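Local coordinates for Lmo0135 protein (Listeria monocytogenes EGD-e, PDB 5ISU) that probably serves as the substrate-binding protein of an ABC transporter, thought to capture peptides outside the membrane for import, at residues Y260-N266 and Y421-H425; L342-Y346 and D392-L397. All blocks are in the same frame, centred on the assembly; numbering follows the deposited sequence.

Interactions 1 and 2 are neighbours in one lobe of a family 5 solute-binding protein, their centres about 10 Å apart, and they meet through the sheet that holds strands 248-263, 395-400 and 341-347 side by side. Interaction 2 pairs 342-346 with 392-397; interaction 1 sets the loop 421-425 against the end of the strand that flanks 395-400 on its other side. Along the chain, interaction 2 is nested inside the loop closed by interaction 1. Two probable hydrogen bonds join them: Y421 O to Y393 OH at 2.7 Å and N264 N to S394 O at 2.9 Å. I395 CG2 also packs 3.5 Å from T262 O. No ligand lies among the atoms of either framework contact.

Interaction 1 (Y260-N266 and Y421-H425); sequences YATFNEN and YSNYH
A left-handed residue, N423 (phi/psi 58/37°), turns the loop 421-425 where it meets the end of strand 260-263; asparagine tolerates this conformation well. The strand is extended, E265 and N266 (-69/-4° and -72/-22°) turn the chain after it, and Y421 and S422 (-61/-30° and -80/-15°) form a turn. The segments run about 62° apart, with CA atoms of N264 and S422 4.4 Å apart. E265 N donates to S422 O at 2.8 Å. N264, chi1 t, brings OD1 within 3.0 Å of N266 N, forming an Asx turn, and the same OD1 accepts from N423 ND2 at 2.6 Å; N423 has chi1 m, and its OD1 bonds to R388. A water donates to N266 OD1 (2.9 Å) and N423 O (3.0 Å), while N266 ND2 bonds to R388 O. T262 (chi1 p) lays CG2 3.6 Å from Y421 CB, and Y260 OH lies 3.5 Å from Y421 CD2 at the ring edge. E265 OE2 approaches the slightly positive Y424 ring edge at CD1, 3.2 Å; Y424 OH bonds to D459. Beyond the strand, asparagine amides, able to donate and accept, thus join the loops in place of regular strand pairing.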
loop_
_atom_site.group_PDB
_atom_site.type_symbol
_atom_site.label_atom_id
_atom_site.label_comp_id
_atom_site.label_asym_id
_atom_site.label_seq_id
_atom_site.Cartn_x
_atom_site.Cartn_y
_atom_site.Cartn_z
ATOM N N TYR A 260 1.859 1.021 -13.432
ATOM C CA TYR A 260 1.823 0.130 -14.576
ATOM C C TYR A 260 0.655 0.367 -15.509
ATOM O O TYR A 260 -0.287 1.063 -15.173
ATOM C CB TYR A 260 1.774 -1.312 -14.090
ATOM C CG TYR A 260 0.495 -1.724 -13.406
ATOM C CD1 TYR A 260 0.202 -1.300 -12.116
ATOM C CD2 TYR A 260 -0.420 -2.536 -14.040
ATOM C CE1 TYR A 260 -0.965 -1.666 -11.478
ATOM C CE2 TYR A 260 -1.596 -2.941 -13.406
ATOM C CZ TYR A 260 -1.865 -2.500 -12.125
ATOM O OH TYR A 260 -3.025 -2.878 -11.492
ATOM N N ALA A 261 0.742 -0.230 -16.693
ATOM C CA ALA A 261 -0.325 -0.200 -17.679
ATOM C C ALA A 261 -0.864 -1.617 -17.829
ATOM O O ALA A 261 -0.104 -2.556 -17.843
ATOM C CB ALA A 261 0.207 0.291 -18.998
ATOM N N THR A 262 -2.177 -1.759 -17.937
ATOM C CA THR A 262 -2.821 -3.060 -18.116
ATOM C C THR A 262 -3.294 -3.183 -19.547
ATOM O O THR A 262 -3.708 -2.199 -20.124
ATOM C CB THR A 262 -4.112 -3.159 -17.292
ATOM O OG1 THR A 262 -5.082 -2.251 -17.834
ATOM C CG2 THR A 262 -3.886 -2.820 -15.837
ATOM N N PHE A 263 -3.273 -4.386 -20.109
ATOM C CA PHE A 263 -3.797 -4.617 -21.476
ATOM C C PHE A 263 -5.095 -5.391 -21.309
ATOM O O PHE A 263 -5.075 -6.505 -20.789
ATOM C CB PHE A 263 -2.810 -5.387 -22.348
ATOM C CG PHE A 263 -1.495 -4.669 -22.565
ATOM C CD1 PHE A 263 -1.444 -3.498 -23.299
ATOM C CD2 PHE A 263 -0.306 -5.204 -22.091
ATOM C CE1 PHE A 263 -0.241 -2.841 -23.507
ATOM C CE2 PHE A 263 0.901 -4.559 -22.307
ATOM C CZ PHE A 263 0.930 -3.376 -23.015
ATOM N N ASN A 264 -6.218 -4.788 -21.715
ATOM C CA ASN A 264 -7.546 -5.410 -21.534
ATOM C C ASN A 264 -7.814 -6.545 -22.518
ATOM O O ASN A 264 -8.225 -6.304 -23.658
ATOM C CB ASN A 264 -8.654 -4.360 -21.668
ATOM C CG ASN A 264 -10.015 -4.863 -21.183
ATOM O OD1 ASN A 264 -10.193 -6.044 -20.888
ATOM N ND2 ASN A 264 -10.975 -3.953 -21.072
ATOM N N GLU A 265 -7.627 -7.782 -22.066
ATOM C CA GLU A 265 -7.856 -8.941 -22.928
ATOM C C GLU A 265 -9.330 -9.198 -23.303
ATOM O O GLU A 265 -9.606 -10.121 -24.058
ATOM C CB GLU A 265 -7.194 -10.192 -22.357
ATOM C CG GLU A 265 -5.689 -10.016 -22.236
ATOM C CD GLU A 265 -4.944 -11.279 -21.838
ATOM O OE1 GLU A 265 -5.428 -12.393 -22.128
ATOM O OE2 GLU A 265 -3.831 -11.149 -21.274
ATOM N N ASN A 266 -10.266 -8.411 -22.765
ATOM C CA ASN A 266 -11.673 -8.525 -23.195
ATOM C C ASN A 266 -11.822 -7.953 -24.625
ATOM O O ASN A 266 -12.777 -8.288 -25.328
ATOM C CB ASN A 266 -12.649 -7.849 -22.223
ATOM C CG ASN A 266 -12.827 -8.629 -20.925
ATOM O OD1 ASN A 266 -12.455 -9.808 -20.827
ATOM N ND2 ASN A 266 -13.432 -7.980 -19.927
ATOM N N TYR A 421 -7.411 -6.469 -13.807
ATOM C CA TYR A 421 -7.709 -5.430 -14.828
ATOM C C TYR A 421 -7.441 -5.846 -16.277
ATOM O O TYR A 421 -8.128 -5.389 -17.205
ATOM C CB TYR A 421 -6.971 -4.113 -14.494
ATOM C CG TYR A 421 -7.361 -3.544 -13.124
ATOM C CD1 TYR A 421 -8.682 -3.183 -12.855
ATOM C CD2 TYR A 421 -6.416 -3.352 -12.112
ATOM C CE1 TYR A 421 -9.060 -2.670 -11.624
ATOM C CE2 TYR A 421 -6.786 -2.834 -10.876
ATOM C CZ TYR A 421 -8.113 -2.492 -10.641
ATOM O OH TYR A 421 -8.509 -1.978 -9.435
ATOM N N SER A 422 -6.467 -6.729 -16.456
ATOM C CA SER A 422 -6.100 -7.222 -17.767
ATOM C C SER A 422 -7.061 -8.327 -18.267
ATOM O O SER A 422 -7.065 -8.637 -19.452
ATOM C CB SER A 422 -4.663 -7.745 -17.734
ATOM O OG SER A 422 -3.743 -6.749 -17.289
ATOM N N ASN A 423 -7.863 -8.902 -17.364
ATOM C CA ASN A 423 -8.815 -9.989 -17.686
ATOM C C ASN A 423 -8.091 -11.214 -18.291
ATOM O O ASN A 423 -8.625 -11.910 -19.166
ATOM C CB ASN A 423 -9.946 -9.491 -18.601
ATOM C CG ASN A 423 -10.758 -8.377 -17.971
ATOM O OD1 ASN A 423 -11.393 -8.570 -16.949
ATOM N ND2 ASN A 423 -10.764 -7.203 -18.609
ATOM N N TYR A 424 -6.888 -11.465 -17.770
ATOM C CA TYR A 424 -6.015 -12.570 -18.182
ATOM C C TYR A 424 -6.437 -13.880 -17.515
ATOM O O TYR A 424 -6.448 -13.989 -16.291
ATOM C CB TYR A 424 -4.581 -12.197 -17.800
ATOM C CG TYR A 424 -3.499 -13.235 -17.997
ATOM C CD1 TYR A 424 -3.061 -13.589 -19.272
ATOM C CD2 TYR A 424 -2.839 -13.787 -16.904
ATOM C CE1 TYR A 424 -2.033 -14.500 -19.444
ATOM C CE2 TYR A 424 -1.816 -14.701 -17.074
ATOM C CZ TYR A 424 -1.414 -15.049 -18.339
ATOM O OH TYR A 424 -0.395 -15.958 -18.501
ATOM N N HIS A 425 -6.780 -14.875 -18.330
ATOM C CA HIS A 425 -7.247 -16.168 -17.823
ATOM C C HIS A 425 -6.271 -17.290 -18.163
ATOM O O HIS A 425 -6.162 -17.711 -19.321
ATOM C CB HIS A 425 -8.645 -16.471 -18.367
ATOM C CG HIS A 425 -9.601 -15.332 -18.212
ATOM N ND1 HIS A 425 -9.923 -14.792 -16.982
ATOM C CD2 HIS A 425 -10.307 -14.628 -19.127
ATOM C CE1 HIS A 425 -10.777 -13.798 -17.148
ATOM N NE2 HIS A 425 -11.033 -13.683 -18.439
HETATM O O HOH W 1 -10.846 -12.145 -21.221
#

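Interaction 2 (L342-Y346 and D392-L397); sequences LTVYY and DYSIAL
Strands 342-346 and 395-397 lie side by side in parallel, their axes 4.6 Å apart at closest approach and crossing at -21°. V344 pairs with I395 (CA-CA 4.6 Å) and Y345 with A396 (4.8 Å). T343 O receives I395 N at 2.9 Å, Y345 N donates to I395 O at 2.7 Å, and L397 N reaches Y345 O at 3.3 Å. V344 CG2 (chi1 p) sits at the notch formed by I395 CG2 (4.2 Å) and L397 CG (4.3 Å), both residues chi1 m, chi2 t; these branched side chains fill the space beneath Y364 and I356 of helix 351-365. L397 CD1 also meets Y346 CB at 3.7 Å, and Y346 (chi1 p) packs on Q353 and A357 of that helix. This is parallel pairing within the mixed sheet of a periplasmic-binding-protein lobe. On the face of Y345 and A396, the Y345 ring (chi1 m) leans back over the turn, CD1 3.4 Å from Y393 CB and CE1 3.8 Å from D392 O. Compact hydroxyls fit the bend at S394: T343 N donates to S394 OG at 2.8 Å, and T343 OG1 (chi1 p) donates to D392 O at 2.9 Å while accepting from S394 N at 3.1 Å.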
loop_
_atom_site.group_PDB
_atom_site.type_symbol
_atom_site.label_atom_id
_atom_site.label_comp_id
_atom_site.label_asym_id
_atom_site.label_seq_id
_atom_site.Cartn_x
_atom_site.Cartn_y
_atom_site.Cartn_z
ATOM N N LEU A 342 -7.043 2.262 -30.660
ATOM C CA LEU A 342 -7.033 1.792 -29.273
ATOM C C LEU A 342 -7.254 2.937 -28.316
ATOM O O LEU A 342 -6.936 4.084 -28.628
ATOM C CB LEU A 342 -5.715 1.095 -28.938
ATOM C CG LEU A 342 -5.397 -0.184 -29.712
ATOM C CD1 LEU A 342 -4.055 -0.740 -29.252
ATOM C CD2 LEU A 342 -6.504 -1.225 -29.538
ATOM N N THR A 343 -7.790 2.612 -27.143
ATOM C CA THR A 343 -8.090 3.598 -26.121
ATOM C C THR A 343 -7.261 3.401 -24.849
ATOM O O THR A 343 -7.059 2.267 -24.388
ATOM C CB THR A 343 -9.590 3.559 -25.744
ATOM O OG1 THR A 343 -9.968 2.225 -25.359
ATOM C CG2 THR A 343 -10.456 3.995 -26.924
ATOM N N VAL A 344 -6.756 4.508 -24.303
ATOM C CA VAL A 344 -6.037 4.480 -23.028
ATOM C C VAL A 344 -6.879 5.269 -22.033
ATOM O O VAL A 344 -7.153 6.450 -22.233
ATOM C CB VAL A 344 -4.595 5.010 -23.109
ATOM C CG1 VAL A 344 -4.524 6.398 -23.752
ATOM C CG2 VAL A 344 -3.953 5.009 -21.721
ATOM N N TYR A 345 -7.347 4.587 -20.994
ATOM C CA TYR A 345 -8.179 5.211 -19.965
ATOM C C TYR A 345 -7.329 5.477 -18.739
ATOM O O TYR A 345 -6.609 4.609 -18.286
ATOM C CB TYR A 345 -9.389 4.321 -19.609
ATOM C CG TYR A 345 -10.605 4.466 -20.517
ATOM C CD1 TYR A 345 -10.610 3.959 -21.820
ATOM C CD2 TYR A 345 -11.776 5.070 -20.046
ATOM C CE1 TYR A 345 -11.732 4.086 -22.641
ATOM C CE2 TYR A 345 -12.900 5.204 -20.858
ATOM C CZ TYR A 345 -12.877 4.713 -22.150
ATOM O OH TYR A 345 -14.008 4.838 -22.938
ATOM N N TYR A 346 -7.443 6.683 -18.198
ATOM C CA TYR A 346 -6.672 7.082 -17.034
ATOM C C TYR A 346 -7.419 8.175 -16.259
ATOM O O TYR A 346 -8.499 8.614 -16.674
ATOM C CB TYR A 346 -5.275 7.542 -17.486
ATOM C CG TYR A 346 -5.276 8.708 -18.446
ATOM C CD1 TYR A 346 -5.479 8.515 -19.813
ATOM C CD2 TYR A 346 -5.045 10.002 -17.993
ATOM C CE1 TYR A 346 -5.486 9.583 -20.695
ATOM C CE2 TYR A 346 -5.049 11.080 -18.861
ATOM C CZ TYR A 346 -5.268 10.871 -20.210
ATOM O OH TYR A 346 -5.272 11.943 -21.060
ATOM N N ASP A 392 -14.396 -1.492 -22.889
ATOM C CA ASP A 392 -14.295 -0.135 -23.438
ATOM C C ASP A 392 -12.846 0.303 -23.537
ATOM O O ASP A 392 -12.444 0.915 -24.522
ATOM C CB ASP A 392 -15.035 0.874 -22.560
ATOM C CG ASP A 392 -16.519 0.609 -22.478
ATOM O OD1 ASP A 392 -17.060 -0.201 -23.273
ATOM O OD2 ASP A 392 -17.153 1.238 -21.611
ATOM N N TYR A 393 -12.067 -0.028 -22.512
ATOM C CA TYR A 393 -10.663 0.373 -22.451
ATOM C C TYR A 393 -9.739 -0.674 -23.054
ATOM O O TYR A 393 -9.895 -1.863 -22.816
ATOM C CB TYR A 393 -10.237 0.685 -20.996
ATOM C CG TYR A 393 -10.225 -0.497 -20.007
ATOM C CD1 TYR A 393 -11.391 -0.892 -19.343
ATOM C CD2 TYR A 393 -9.042 -1.171 -19.699
ATOM C CE1 TYR A 393 -11.391 -1.942 -18.436
ATOM C CE2 TYR A 393 -9.029 -2.216 -18.782
ATOM C CZ TYR A 393 -10.215 -2.602 -18.160
ATOM O OH TYR A 393 -10.235 -3.641 -17.253
ATOM N N SER A 394 -8.786 -0.221 -23.855
ATOM C CA SER A 394 -7.787 -1.116 -24.414
ATOM C C SER A 394 -6.681 -1.183 -23.368
ATOM O O SER A 394 -6.145 -2.246 -23.063
ATOM C CB SER A 394 -7.230 -0.568 -25.728
ATOM O OG SER A 394 -8.273 -0.119 -26.574
ATOM N N ILE A 395 -6.362 -0.022 -22.813
ATOM C CA ILE A 395 -5.309 0.108 -21.814
ATOM C C ILE A 395 -5.797 0.995 -20.682
ATOM O O ILE A 395 -6.532 1.967 -20.915
ATOM C CB ILE A 395 -4.050 0.760 -22.434
ATOM C CG1 ILE A 395 -3.542 -0.080 -23.613
ATOM C CG2 ILE A 395 -2.953 0.944 -21.382
ATOM C CD1 ILE A 395 -2.413 0.566 -24.386
ATOM N N ALA A 396 -5.402 0.641 -19.460
ATOM C CA ALA A 396 -5.715 1.417 -18.274
ATOM C C ALA A 396 -4.440 1.600 -17.431
ATOM O O ALA A 396 -3.691 0.652 -17.194
ATOM C CB ALA A 396 -6.795 0.736 -17.467
ATOM N N LEU A 397 -4.186 2.831 -17.018
ATOM C CA LEU A 397 -3.040 3.132 -16.177
ATOM C C LEU A 397 -3.469 2.935 -14.745
ATOM O O LEU A 397 -4.533 3.401 -14.345
ATOM C CB LEU A 397 -2.561 4.561 -16.394
ATOM C CG LEU A 397 -2.184 4.842 -17.840
ATOM C CD1 LEU A 397 -1.778 6.293 -18.008
ATOM C CD2 LEU A 397 -1.071 3.900 -18.297
#